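Local coordinates for protein small COPII coat GTPase SAR1 (PDB 6VS4) that belongs to the ADP-ribosylation factor family of small P-loop GTPases, is named for the COPII coat, and holds guanosine-5'-diphosphate and a magnesium ion in this model, at residues 40-46 with 107-113; 114-118 with 148-152; 143-149 with 187-193. One frame throughout, in Å; residues are numbered along the deposited sequence.

Overall arrangement
All three contacts draw on one mixed sheet. Contact 1 pairs strands 40-47 and 109-115; contact 3 pairs 141-146 with 186-190, and because 109-115 and 141-146 are themselves neighbours, the two join directly: Phe112 O lies 2.8 Å from Leu144 N. Contact 2 takes up the end of strand 109-115, directly after the residues of contact 1, and it shares Ile148 and Asp149 with contact 3; their centres are about 8 Å apart, against about 21 Å between the centres of contacts 1 and 2. Contacts 2 and 3 both touch the guanine end of GDP. In contact 1 the side chain of Ile113 is about 6 Å from GDP.

Contact 1. Residues 40-46 with 107-113; sequences SSILFLG and CHGIVFI
Leu45 and Val111 bury the most surface where strand 40-46 runs beside 109-113, and they do it on different faces of the sheet. Leu45, with CG anti to its carbonyl carbon (chi1 -55°), slants across Ile110 and brings CD1 3.7 Å from Ile110 CG2. Leu43 shares that face, laying its CB against Ile110 CG1 at 4.1 Å, and Val132 of helix 122-135 covers both Leu45 and Ile110. On the other face Val111 stands side by side with Phe44, its CB 3.7 Å from ring atom CD2 of Phe44, while its CG2 meets Ile42 CG2 at 3.9 Å. Underneath is a parallel beta ladder in the central sheet of the P-loop GTPase fold. Leu43, Leu45 and Val111 each spend both backbone N-H and C=O on it: Leu43 N bonds to Gly109 O, Val111 N to Leu43 O (2.7 Å), Leu45 N to Val111 O (2.7 Å) and Ile113 N to Leu45 O. Before Gly109, His108 bonds twice to Ser41: its N donates to Ser41 O, and its ND1 accepts Ser41 N at 3.3 Å from well out of the imidazole plane. At the far end the Phe112 ring turns one face to Gly46 CA.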
loop_
_atom_site.group_PDB
_atom_site.type_symbol
_atom_site.label_atom_id
_atom_site.label_comp_id
_atom_site.label_asym_id
_atom_site.label_seq_id
_atom_site.Cartn_x
_atom_site.Cartn_y
_atom_site.Cartn_z
ATOM N N SER A 40 -16.529 -28.338 -12.185
ATOM C CA SER A 40 -17.865 -28.282 -11.611
ATOM C C SER A 40 -18.721 -27.341 -12.441
ATOM O O SER A 40 -18.340 -26.186 -12.665
ATOM C CB SER A 40 -17.808 -27.820 -10.153
ATOM O OG SER A 40 -16.907 -28.622 -9.415
ATOM N N SER A 41 -19.850 -27.847 -12.927
ATOM C CA SER A 41 -20.813 -27.025 -13.651
ATOM C C SER A 41 -21.708 -26.313 -12.639
ATOM O O SER A 41 -22.491 -26.955 -11.931
ATOM C CB SER A 41 -21.633 -27.880 -14.612
ATOM O OG SER A 41 -22.605 -27.092 -15.278
ATOM N N ILE A 42 -21.588 -24.992 -12.557
ATOM C CA ILE A 42 -22.414 -24.177 -11.679
ATOM C C ILE A 42 -23.333 -23.318 -12.540
ATOM O O ILE A 42 -22.870 -22.606 -13.440
ATOM C CB ILE A 42 -21.550 -23.309 -10.751
ATOM C CG1 ILE A 42 -20.522 -24.171 -10.012
ATOM C CG2 ILE A 42 -22.428 -22.557 -9.771
ATOM C CD1 ILE A 42 -21.118 -25.235 -9.122
ATOM N N LEU A 43 -24.631 -23.376 -12.261
ATOM C CA LEU A 43 -25.626 -22.596 -12.988
ATOM C C LEU A 43 -25.966 -21.344 -12.188
ATOM O O LEU A 43 -26.367 -21.434 -11.023
ATOM C CB LEU A 43 -26.885 -23.424 -13.241
ATOM C CG LEU A 43 -26.998 -24.156 -14.580
ATOM C CD1 LEU A 43 -25.850 -25.128 -14.776
ATOM C CD2 LEU A 43 -28.335 -24.883 -14.668
ATOM N N PHE A 44 -25.806 -20.179 -12.812
ATOM C CA PHE A 44 -26.167 -18.904 -12.203
ATOM C C PHE A 44 -27.501 -18.476 -12.806
ATOM O O PHE A 44 -27.584 -18.183 -14.004
ATOM C CB PHE A 44 -25.078 -17.859 -12.439
ATOM C CG PHE A 44 -23.780 -18.173 -11.755
ATOM C CD1 PHE A 44 -22.920 -19.131 -12.275
ATOM C CD2 PHE A 44 -23.418 -17.514 -10.597
ATOM C CE1 PHE A 44 -21.725 -19.427 -11.645
ATOM C CE2 PHE A 44 -22.224 -17.803 -9.965
ATOM C CZ PHE A 44 -21.374 -18.761 -10.491
ATOM N N LEU A 45 -28.543 -18.441 -11.978
ATOM C CA LEU A 45 -29.909 -18.363 -12.463
ATOM C C LEU A 45 -30.654 -17.236 -11.757
ATOM O O LEU A 45 -30.269 -16.783 -10.676
ATOM C CB LEU A 45 -30.626 -19.705 -12.249
ATOM C CG LEU A 45 -29.952 -20.948 -12.859
ATOM C CD1 LEU A 45 -30.621 -22.232 -12.381
ATOM C CD2 LEU A 45 -29.931 -20.905 -14.376
ATOM N N GLY A 46 -31.747 -16.805 -12.378
ATOM C CA GLY A 46 -32.512 -15.673 -11.893
ATOM C C GLY A 46 -33.102 -14.888 -13.044
ATOM O O GLY A 46 -32.693 -15.080 -14.190
ATOM N N CYS A 107 -25.517 -31.132 -13.893
ATOM C CA CYS A 107 -25.396 -29.888 -13.148
ATOM C C CYS A 107 -24.950 -30.185 -11.720
ATOM O O CYS A 107 -25.542 -31.029 -11.042
ATOM C CB CYS A 107 -26.744 -29.171 -13.165
ATOM S SG CYS A 107 -27.002 -27.913 -11.921
ATOM N N HIS A 108 -23.907 -29.492 -11.257
ATOM C CA HIS A 108 -23.367 -29.756 -9.925
ATOM C C HIS A 108 -23.935 -28.843 -8.846
ATOM O O HIS A 108 -24.053 -29.266 -7.691
ATOM C CB HIS A 108 -21.840 -29.619 -9.924
ATOM C CG HIS A 108 -21.128 -30.757 -10.584
ATOM N ND1 HIS A 108 -20.845 -30.779 -11.933
ATOM C CD2 HIS A 108 -20.656 -31.922 -10.083
ATOM C CE1 HIS A 108 -20.224 -31.905 -12.233
ATOM N NE2 HIS A 108 -20.097 -32.617 -11.128
ATOM N N GLY A 109 -24.264 -27.602 -9.183
ATOM C CA GLY A 109 -24.774 -26.673 -8.195
ATOM C C GLY A 109 -25.413 -25.486 -8.871
ATOM O O GLY A 109 -25.157 -25.200 -10.044
ATOM N N ILE A 110 -26.249 -24.791 -8.113
ATOM C CA ILE A 110 -27.000 -23.656 -8.623
ATOM C C ILE A 110 -26.779 -22.457 -7.715
ATOM O O ILE A 110 -26.802 -22.579 -6.485
ATOM C CB ILE A 110 -28.503 -23.992 -8.750
ATOM C CG1 ILE A 110 -28.703 -25.001 -9.884
ATOM C CG2 ILE A 110 -29.321 -22.725 -8.969
ATOM C CD1 ILE A 110 -30.004 -25.736 -9.835
ATOM N N VAL A 111 -26.540 -21.304 -8.330
ATOM C CA VAL A 111 -26.565 -20.016 -7.656
ATOM C C VAL A 111 -27.772 -19.257 -8.196
ATOM O O VAL A 111 -27.798 -18.857 -9.366
ATOM C CB VAL A 111 -25.256 -19.245 -7.869
ATOM C CG1 VAL A 111 -25.294 -17.896 -7.177
ATOM C CG2 VAL A 111 -24.103 -20.068 -7.355
ATOM N N PHE A 112 -28.782 -19.077 -7.352
ATOM C CA PHE A 112 -30.005 -18.382 -7.722
ATOM C C PHE A 112 -29.991 -16.998 -7.081
ATOM O O PHE A 112 -29.865 -16.882 -5.856
ATOM C CB PHE A 112 -31.238 -19.170 -7.282
ATOM C CG PHE A 112 -32.522 -18.650 -7.859
ATOM C CD1 PHE A 112 -33.218 -17.629 -7.233
ATOM C CD2 PHE A 112 -33.035 -19.178 -9.032
ATOM C CE1 PHE A 112 -34.410 -17.147 -7.769
ATOM C CE2 PHE A 112 -34.224 -18.697 -9.574
ATOM C CZ PHE A 112 -34.911 -17.683 -8.941
ATOM N N ILE A 113 -30.113 -15.958 -7.906
ATOM C CA ILE A 113 -29.948 -14.574 -7.474
ATOM C C ILE A 113 -31.275 -13.835 -7.593
ATOM O O ILE A 113 -31.947 -13.914 -8.630
ATOM C CB ILE A 113 -28.855 -13.871 -8.293
ATOM C CG1 ILE A 113 -27.552 -14.671 -8.202
ATOM C CG2 ILE A 113 -28.648 -12.466 -7.782
ATOM C CD1 ILE A 113 -26.358 -14.000 -8.869
#

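Contact 2. Residues 114-118 with 148-152; sequences VDVHD and IDLEG. With GDP (guanosine-5'-diphosphate), chain D.
Val116 and Ile148 make the buried half of this contact: CG2 of Val116 sits 4.0 Å from Ile148 CA, an apolar touch closed over by Trp164. The other half, made by His117, Leu150 and Glu151, lies at the surface. There the His117 ring is held in two ways. Leu150 comes in at about a right angle and sets its CB over one face, 3.9 Å from the centroid of the His117 ring, a CH-pi contact offset toward the rim. At the ring's edge, His117 ND1 gives its proton to Glu151 OE2 at 2.6 Å (N-H...O 157°), close to the imidazole plane though the carboxylate itself is turned 39° from it. Glu151 has to bend at chi2 to get there, and it also touches a crystal neighbour.

Segment 148-152 also meets the guanine. Asp149 takes GDP N1 on OD1 at 3.0 Å and GDP N2 on OD2 at 3.1 Å, the two-pronged grip by which the Asp of the NKxD motif reads guanine in this family; chi1 of 58° wedges CG between backbone N and carbonyl carbon. Leu150 CD2 lies against GDP N2 in van der Waals contact at 3.7 Å. Across from them, Asp115 OD1 accepts His117 N at 2.8 Å in an Asx turn that shapes the chain leaving the strand, while OD2 makes a salt bridge to Lys147.

Val114 and Val116 are backbone-bonded to strand 141-146, Val116 packs on Trp164 and Leu168 of helix 162-172, and Ile148 rests against Pro155 and Ala158 of helix 155-159.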
loop_
_atom_site.group_PDB
_atom_site.type_symbol
_atom_site.label_atom_id
_atom_site.label_comp_id
_atom_site.label_asym_id
_atom_site.label_seq_id
_atom_site.Cartn_x
_atom_site.Cartn_y
_atom_site.Cartn_z
ATOM N N VAL A 114 -31.636 -13.090 -6.544
ATOM C CA VAL A 114 -32.872 -12.317 -6.493
ATOM C C VAL A 114 -32.542 -10.859 -6.195
ATOM O O VAL A 114 -31.743 -10.565 -5.300
ATOM C CB VAL A 114 -33.842 -12.873 -5.429
ATOM C CG1 VAL A 114 -35.104 -11.999 -5.322
ATOM C CG2 VAL A 114 -34.202 -14.312 -5.725
ATOM N N ASP A 115 -33.183 -9.947 -6.928
ATOM C CA ASP A 115 -33.128 -8.517 -6.626
ATOM C C ASP A 115 -34.213 -8.211 -5.592
ATOM O O ASP A 115 -35.401 -8.166 -5.923
ATOM C CB ASP A 115 -33.320 -7.700 -7.903
ATOM C CG ASP A 115 -33.240 -6.185 -7.673
ATOM O OD1 ASP A 115 -33.260 -5.730 -6.509
ATOM O OD2 ASP A 115 -33.173 -5.440 -8.678
ATOM N N VAL A 116 -33.803 -7.974 -4.343
ATOM C CA VAL A 116 -34.764 -7.747 -3.271
ATOM C C VAL A 116 -35.467 -6.407 -3.415
ATOM O O VAL A 116 -36.512 -6.188 -2.793
ATOM C CB VAL A 116 -34.081 -7.844 -1.893
ATOM C CG1 VAL A 116 -33.339 -9.159 -1.759
ATOM C CG2 VAL A 116 -33.126 -6.667 -1.680
ATOM N N HIS A 117 -34.934 -5.505 -4.238
ATOM C CA HIS A 117 -35.551 -4.195 -4.394
ATOM C C HIS A 117 -36.705 -4.231 -5.393
ATOM O O HIS A 117 -37.706 -3.524 -5.219
ATOM C CB HIS A 117 -34.497 -3.176 -4.820
ATOM C CG HIS A 117 -34.956 -1.758 -4.707
ATOM N ND1 HIS A 117 -35.569 -1.266 -3.577
ATOM C CD2 HIS A 117 -34.897 -0.728 -5.582
ATOM C CE1 HIS A 117 -35.864 0.008 -3.759
ATOM N NE2 HIS A 117 -35.468 0.358 -4.968
ATOM N N ASP A 118 -36.578 -5.035 -6.453
ATOM C CA ASP A 118 -37.594 -5.125 -7.506
ATOM C C ASP A 118 -38.780 -5.968 -7.023
ATOM O O ASP A 118 -39.008 -7.100 -7.455
ATOM C CB ASP A 118 -36.980 -5.699 -8.777
ATOM C CG ASP A 118 -37.674 -5.212 -10.035
ATOM O OD1 ASP A 118 -36.973 -4.953 -11.037
ATOM O OD2 ASP A 118 -38.911 -5.039 -10.011
ATOM N N ILE A 148 -29.253 -5.654 -1.251
ATOM C CA ILE A 148 -29.812 -5.257 0.033
ATOM C C ILE A 148 -29.453 -3.823 0.382
ATOM O O ILE A 148 -30.119 -3.215 1.230
ATOM C CB ILE A 148 -29.362 -6.212 1.153
ATOM C CG1 ILE A 148 -27.853 -6.085 1.397
ATOM C CG2 ILE A 148 -29.785 -7.656 0.833
ATOM C CD1 ILE A 148 -27.340 -6.995 2.483
ATOM N N ASP A 149 -28.418 -3.258 -0.251
ATOM C CA ASP A 149 -28.090 -1.850 -0.037
ATOM C C ASP A 149 -29.229 -0.928 -0.471
ATOM O O ASP A 149 -29.376 0.172 0.075
ATOM C CB ASP A 149 -26.798 -1.478 -0.780
ATOM C CG ASP A 149 -26.888 -1.730 -2.281
ATOM O OD1 ASP A 149 -27.149 -2.883 -2.678
ATOM O OD2 ASP A 149 -26.707 -0.776 -3.065
ATOM N N LEU A 150 -30.037 -1.347 -1.451
ATOM C CA LEU A 150 -31.155 -0.517 -1.892
ATOM C C LEU A 150 -32.261 -0.434 -0.848
ATOM O O LEU A 150 -33.102 0.472 -0.926
ATOM C CB LEU A 150 -31.697 -1.035 -3.225
ATOM C CG LEU A 150 -30.674 -0.981 -4.367
ATOM C CD1 LEU A 150 -31.266 -1.454 -5.687
ATOM C CD2 LEU A 150 -30.128 0.433 -4.506
ATOM N N GLU A 151 -32.284 -1.353 0.119
ATOM C CA GLU A 151 -33.174 -1.259 1.272
ATOM C C GLU A 151 -32.492 -0.634 2.477
ATOM O O GLU A 151 -33.069 -0.627 3.569
ATOM C CB GLU A 151 -33.724 -2.637 1.644
ATOM C CG GLU A 151 -34.536 -3.265 0.534
ATOM C CD GLU A 151 -35.662 -2.354 0.076
ATOM O OE1 GLU A 151 -36.432 -1.858 0.932
ATOM O OE2 GLU A 151 -35.768 -2.123 -1.145
ATOM N N GLY A 152 -31.273 -0.126 2.303
ATOM C CA GLY A 152 -30.496 0.439 3.389
ATOM C C GLY A 152 -29.879 -0.570 4.332
ATOM O O GLY A 152 -29.484 -0.204 5.443
HETATM P PB GDP D . -28.247 -9.761 -15.023
HETATM O O1B GDP D . -29.397 -9.475 -16.007
HETATM O O2B GDP D . -27.029 -10.304 -15.709
HETATM O O3B GDP D . -28.789 -10.656 -13.906
HETATM O O3A GDP D . -27.894 -8.387 -14.307
HETATM P PA GDP D . -26.568 -7.530 -14.160
HETATM O O1A GDP D . -26.311 -6.878 -15.509
HETATM O O2A GDP D . -25.463 -8.331 -13.596
HETATM O "O5'" GDP D . -26.975 -6.347 -13.167
HETATM C "C5'" GDP D . -27.963 -5.341 -13.470
HETATM C "C4'" GDP D . -27.648 -4.084 -12.698
HETATM O "O4'" GDP D . -27.745 -4.350 -11.281
HETATM C "C3'" GDP D . -26.254 -3.492 -12.942
HETATM O "O3'" GDP D . -26.315 -2.092 -13.189
HETATM C "C2'" GDP D . -25.505 -3.803 -11.642
HETATM O "O2'" GDP D . -24.534 -2.805 -11.358
HETATM C "C1'" GDP D . -26.647 -3.741 -10.634
HETATM N N9 GDP D . -26.385 -4.458 -9.376
HETATM C C8 GDP D . -25.960 -5.751 -9.211
HETATM N N7 GDP D . -25.807 -6.087 -7.951
HETATM C C5 GDP D . -26.145 -4.942 -7.247
HETATM C C6 GDP D . -26.139 -4.657 -5.838
HETATM O O6 GDP D . -25.870 -5.430 -4.922
HETATM N N1 GDP D . -26.515 -3.358 -5.568
HETATM C C2 GDP D . -26.884 -2.433 -6.508
HETATM N N2 GDP D . -27.232 -1.223 -6.063
HETATM N N3 GDP D . -26.904 -2.683 -7.814
HETATM C C4 GDP D . -26.512 -3.936 -8.112
#

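Contact 3. Residues 143-149 with 187-193; sequences VLMNKID and KIFYVTI. With GDP (guanosine-5'-diphosphate), chain D.
Val143 pairs through both backbone groups, its N bonding to Lys187 O at 2.8 Å and its O taking Phe189 N at 2.7 Å. Leu144 points to the opposite face, where CD2 packs on Phe189 CB beneath helix 204-223. Met145 lies alongside Tyr190, with CB 3.6 Å from Tyr190 CD1, and with CG anti to the carbonyl carbon (chi1 -63°), CG meets Ile188 CG2. Just beyond, as the parallel strands end, the nucleotide site begins: 146-149 read Asn-Lys-Ile-Asp, the NKxD motif of Ras-like GTPases, and 192-193 form the loop that meets it. Asn146, its CG anti to the backbone N (chi1 -169°), receives Ile193 N on OD1 at 2.9 Å in the carbonyl plane. Its ND2 bonds to Ala50 O and comes 2.9 Å from GDP N7. Lys147 stretches out over one face of the guanine, CG 3.5 Å from GDP C5, and its NZ bonds to GDP O4' at 3.2 Å and to Asn49 O. Ile148 tucks CG2 toward Tyr190 CB. Asp149 OD1 then accepts Thr192 OG1 at 3.2 Å, from outside the carboxylate plane.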
loop_
_atom_site.group_PDB
_atom_site.type_symbol
_atom_site.label_atom_id
_atom_site.label_comp_id
_atom_site.label_asym_id
_atom_site.label_seq_id
_atom_site.Cartn_x
_atom_site.Cartn_y
_atom_site.Cartn_z
ATOM N N VAL A 143 -29.070 -19.429 -2.558
ATOM C CA VAL A 143 -29.870 -18.279 -2.958
ATOM C C VAL A 143 -29.195 -17.011 -2.452
ATOM O O VAL A 143 -28.920 -16.873 -1.253
ATOM C CB VAL A 143 -31.310 -18.382 -2.437
ATOM C CG1 VAL A 143 -32.074 -17.121 -2.780
ATOM C CG2 VAL A 143 -31.984 -19.581 -3.047
ATOM N N LEU A 144 -28.926 -16.089 -3.369
ATOM C CA LEU A 144 -28.375 -14.785 -3.034
ATOM C C LEU A 144 -29.494 -13.759 -3.110
ATOM O O LEU A 144 -29.980 -13.438 -4.196
ATOM C CB LEU A 144 -27.222 -14.423 -3.969
ATOM C CG LEU A 144 -26.044 -15.415 -3.988
ATOM C CD1 LEU A 144 -24.911 -14.944 -4.902
ATOM C CD2 LEU A 144 -25.546 -15.655 -2.588
ATOM N N MET A 145 -29.934 -13.277 -1.957
ATOM C CA MET A 145 -30.805 -12.106 -1.923
ATOM C C MET A 145 -29.899 -10.893 -2.107
ATOM O O MET A 145 -29.168 -10.501 -1.193
ATOM C CB MET A 145 -31.600 -12.055 -0.622
ATOM C CG MET A 145 -32.565 -13.227 -0.432
ATOM S SD MET A 145 -34.043 -13.148 -1.471
ATOM C CE MET A 145 -34.923 -14.618 -0.955
ATOM N N ASN A 146 -29.911 -10.326 -3.306
ATOM C CA ASN A 146 -28.943 -9.320 -3.715
ATOM C C ASN A 146 -29.552 -7.924 -3.648
ATOM O O ASN A 146 -30.771 -7.757 -3.567
ATOM C CB ASN A 146 -28.440 -9.613 -5.134
ATOM C CG ASN A 146 -27.235 -8.771 -5.517
ATOM O OD1 ASN A 146 -26.393 -8.457 -4.680
ATOM N ND2 ASN A 146 -27.149 -8.399 -6.791
ATOM N N LYS A 147 -28.671 -6.918 -3.686
ATOM C CA LYS A 147 -29.033 -5.499 -3.691
ATOM C C LYS A 147 -29.665 -5.053 -2.372
ATOM O O LYS A 147 -30.494 -4.141 -2.354
ATOM C CB LYS A 147 -29.960 -5.157 -4.862
ATOM C CG LYS A 147 -29.445 -5.632 -6.211
ATOM C CD LYS A 147 -30.033 -4.799 -7.324
ATOM C CE LYS A 147 -29.712 -5.369 -8.680
ATOM N NZ LYS A 147 -30.476 -4.645 -9.720
ATOM N N ILE A 148 -29.253 -5.654 -1.251
ATOM C CA ILE A 148 -29.812 -5.257 0.033
ATOM C C ILE A 148 -29.453 -3.823 0.382
ATOM O O ILE A 148 -30.119 -3.215 1.230
ATOM C CB ILE A 148 -29.362 -6.212 1.153
ATOM C CG1 ILE A 148 -27.853 -6.085 1.397
ATOM C CG2 ILE A 148 -29.785 -7.656 0.833
ATOM C CD1 ILE A 148 -27.340 -6.995 2.483
ATOM N N ASP A 149 -28.418 -3.258 -0.251
ATOM C CA ASP A 149 -28.090 -1.850 -0.037
ATOM C C ASP A 149 -29.229 -0.928 -0.471
ATOM O O ASP A 149 -29.376 0.172 0.075
ATOM C CB ASP A 149 -26.798 -1.478 -0.780
ATOM C CG ASP A 149 -26.888 -1.730 -2.281
ATOM O OD1 ASP A 149 -27.149 -2.883 -2.678
ATOM O OD2 ASP A 149 -26.707 -0.776 -3.065
ATOM N N LYS A 187 -30.033 -22.809 0.775
ATOM C CA LYS A 187 -29.628 -21.866 1.811
ATOM C C LYS A 187 -29.602 -20.450 1.254
ATOM O O LYS A 187 -29.038 -20.206 0.182
ATOM C CB LYS A 187 -28.261 -22.225 2.407
ATOM C CG LYS A 187 -27.982 -21.459 3.696
ATOM C CD LYS A 187 -26.794 -21.997 4.465
ATOM C CE LYS A 187 -26.542 -21.139 5.700
ATOM N NZ LYS A 187 -25.619 -21.794 6.667
ATOM N N ILE A 188 -30.181 -19.518 2.009
ATOM C CA ILE A 188 -30.370 -18.136 1.579
ATOM C C ILE A 188 -29.282 -17.264 2.188
ATOM O O ILE A 188 -29.014 -17.337 3.394
ATOM C CB ILE A 188 -31.769 -17.628 1.975
ATOM C CG1 ILE A 188 -32.849 -18.488 1.321
ATOM C CG2 ILE A 188 -31.963 -16.175 1.575
ATOM C CD1 ILE A 188 -34.239 -18.214 1.873
ATOM N N PHE A 189 -28.659 -16.432 1.362
ATOM C CA PHE A 189 -27.673 -15.468 1.829
ATOM C C PHE A 189 -28.078 -14.070 1.382
ATOM O O PHE A 189 -28.683 -13.893 0.321
ATOM C CB PHE A 189 -26.266 -15.800 1.307
ATOM C CG PHE A 189 -25.687 -17.079 1.861
ATOM C CD1 PHE A 189 -26.072 -18.309 1.353
ATOM C CD2 PHE A 189 -24.737 -17.045 2.877
ATOM C CE1 PHE A 189 -25.533 -19.480 1.853
ATOM C CE2 PHE A 189 -24.194 -18.214 3.386
ATOM C CZ PHE A 189 -24.589 -19.435 2.870
ATOM N N TYR A 190 -27.742 -13.080 2.202
ATOM C CA TYR A 190 -28.095 -11.686 1.956
ATOM C C TYR A 190 -26.818 -10.908 1.667
ATOM O O TYR A 190 -25.912 -10.859 2.508
ATOM C CB TYR A 190 -28.864 -11.099 3.144
ATOM C CG TYR A 190 -30.069 -11.941 3.494
ATOM C CD1 TYR A 190 -31.312 -11.664 2.944
ATOM C CD2 TYR A 190 -29.953 -13.039 4.335
ATOM C CE1 TYR A 190 -32.413 -12.442 3.238
ATOM C CE2 TYR A 190 -31.034 -13.823 4.629
ATOM C CZ TYR A 190 -32.270 -13.522 4.082
ATOM O OH TYR A 190 -33.355 -14.307 4.383
ATOM N N VAL A 191 -26.733 -10.338 0.465
ATOM C CA VAL A 191 -25.490 -9.787 -0.056
ATOM C C VAL A 191 -25.768 -8.498 -0.821
ATOM O O VAL A 191 -26.896 -8.213 -1.227
ATOM C CB VAL A 191 -24.762 -10.795 -0.979
ATOM C CG1 VAL A 191 -24.359 -12.057 -0.217
ATOM C CG2 VAL A 191 -25.641 -11.153 -2.164
ATOM N N THR A 192 -24.706 -7.716 -1.007
ATOM C CA THR A 192 -24.638 -6.632 -1.991
ATOM C C THR A 192 -23.437 -6.969 -2.866
ATOM O O THR A 192 -22.287 -6.773 -2.460
ATOM C CB THR A 192 -24.485 -5.248 -1.362
ATOM O OG1 THR A 192 -25.695 -4.873 -0.699
ATOM C CG2 THR A 192 -24.178 -4.215 -2.432
ATOM N N ILE A 193 -23.714 -7.500 -4.057
ATOM C CA ILE A 193 -22.654 -8.041 -4.893
ATOM C C ILE A 193 -21.729 -6.934 -5.376
ATOM O O ILE A 193 -20.532 -7.163 -5.569
ATOM C CB ILE A 193 -23.283 -8.838 -6.049
ATOM C CG1 ILE A 193 -23.874 -10.136 -5.495
ATOM C CG2 ILE A 193 -22.260 -9.140 -7.138
ATOM C CD1 ILE A 193 -24.679 -10.939 -6.494
HETATM P PB GDP D . -28.247 -9.761 -15.023
HETATM O O1B GDP D . -29.397 -9.475 -16.007
HETATM O O2B GDP D . -27.029 -10.304 -15.709
HETATM O O3B GDP D . -28.789 -10.656 -13.906
HETATM O O3A GDP D . -27.894 -8.387 -14.307
HETATM P PA GDP D . -26.568 -7.530 -14.160
HETATM O O1A GDP D . -26.311 -6.878 -15.509
HETATM O O2A GDP D . -25.463 -8.331 -13.596
HETATM O "O5'" GDP D . -26.975 -6.347 -13.167
HETATM C "C5'" GDP D . -27.963 -5.341 -13.470
HETATM C "C4'" GDP D . -27.648 -4.084 -12.698
HETATM O "O4'" GDP D . -27.745 -4.350 -11.281
HETATM C "C3'" GDP D . -26.254 -3.492 -12.942
HETATM O "O3'" GDP D . -26.315 -2.092 -13.189
HETATM C "C2'" GDP D . -25.505 -3.803 -11.642
HETATM O "O2'" GDP D . -24.534 -2.805 -11.358
HETATM C "C1'" GDP D . -26.647 -3.741 -10.634
HETATM N N9 GDP D . -26.385 -4.458 -9.376
HETATM C C8 GDP D . -25.960 -5.751 -9.211
HETATM N N7 GDP D . -25.807 -6.087 -7.951
HETATM C C5 GDP D . -26.145 -4.942 -7.247
HETATM C C6 GDP D . -26.139 -4.657 -5.838
HETATM O O6 GDP D . -25.870 -5.430 -4.922
HETATM N N1 GDP D . -26.515 -3.358 -5.568
HETATM C C2 GDP D . -26.884 -2.433 -6.508
HETATM N N2 GDP D . -27.232 -1.223 -6.063
HETATM N N3 GDP D . -26.904 -2.683 -7.814
HETATM C C4 GDP D . -26.512 -3.936 -8.112
#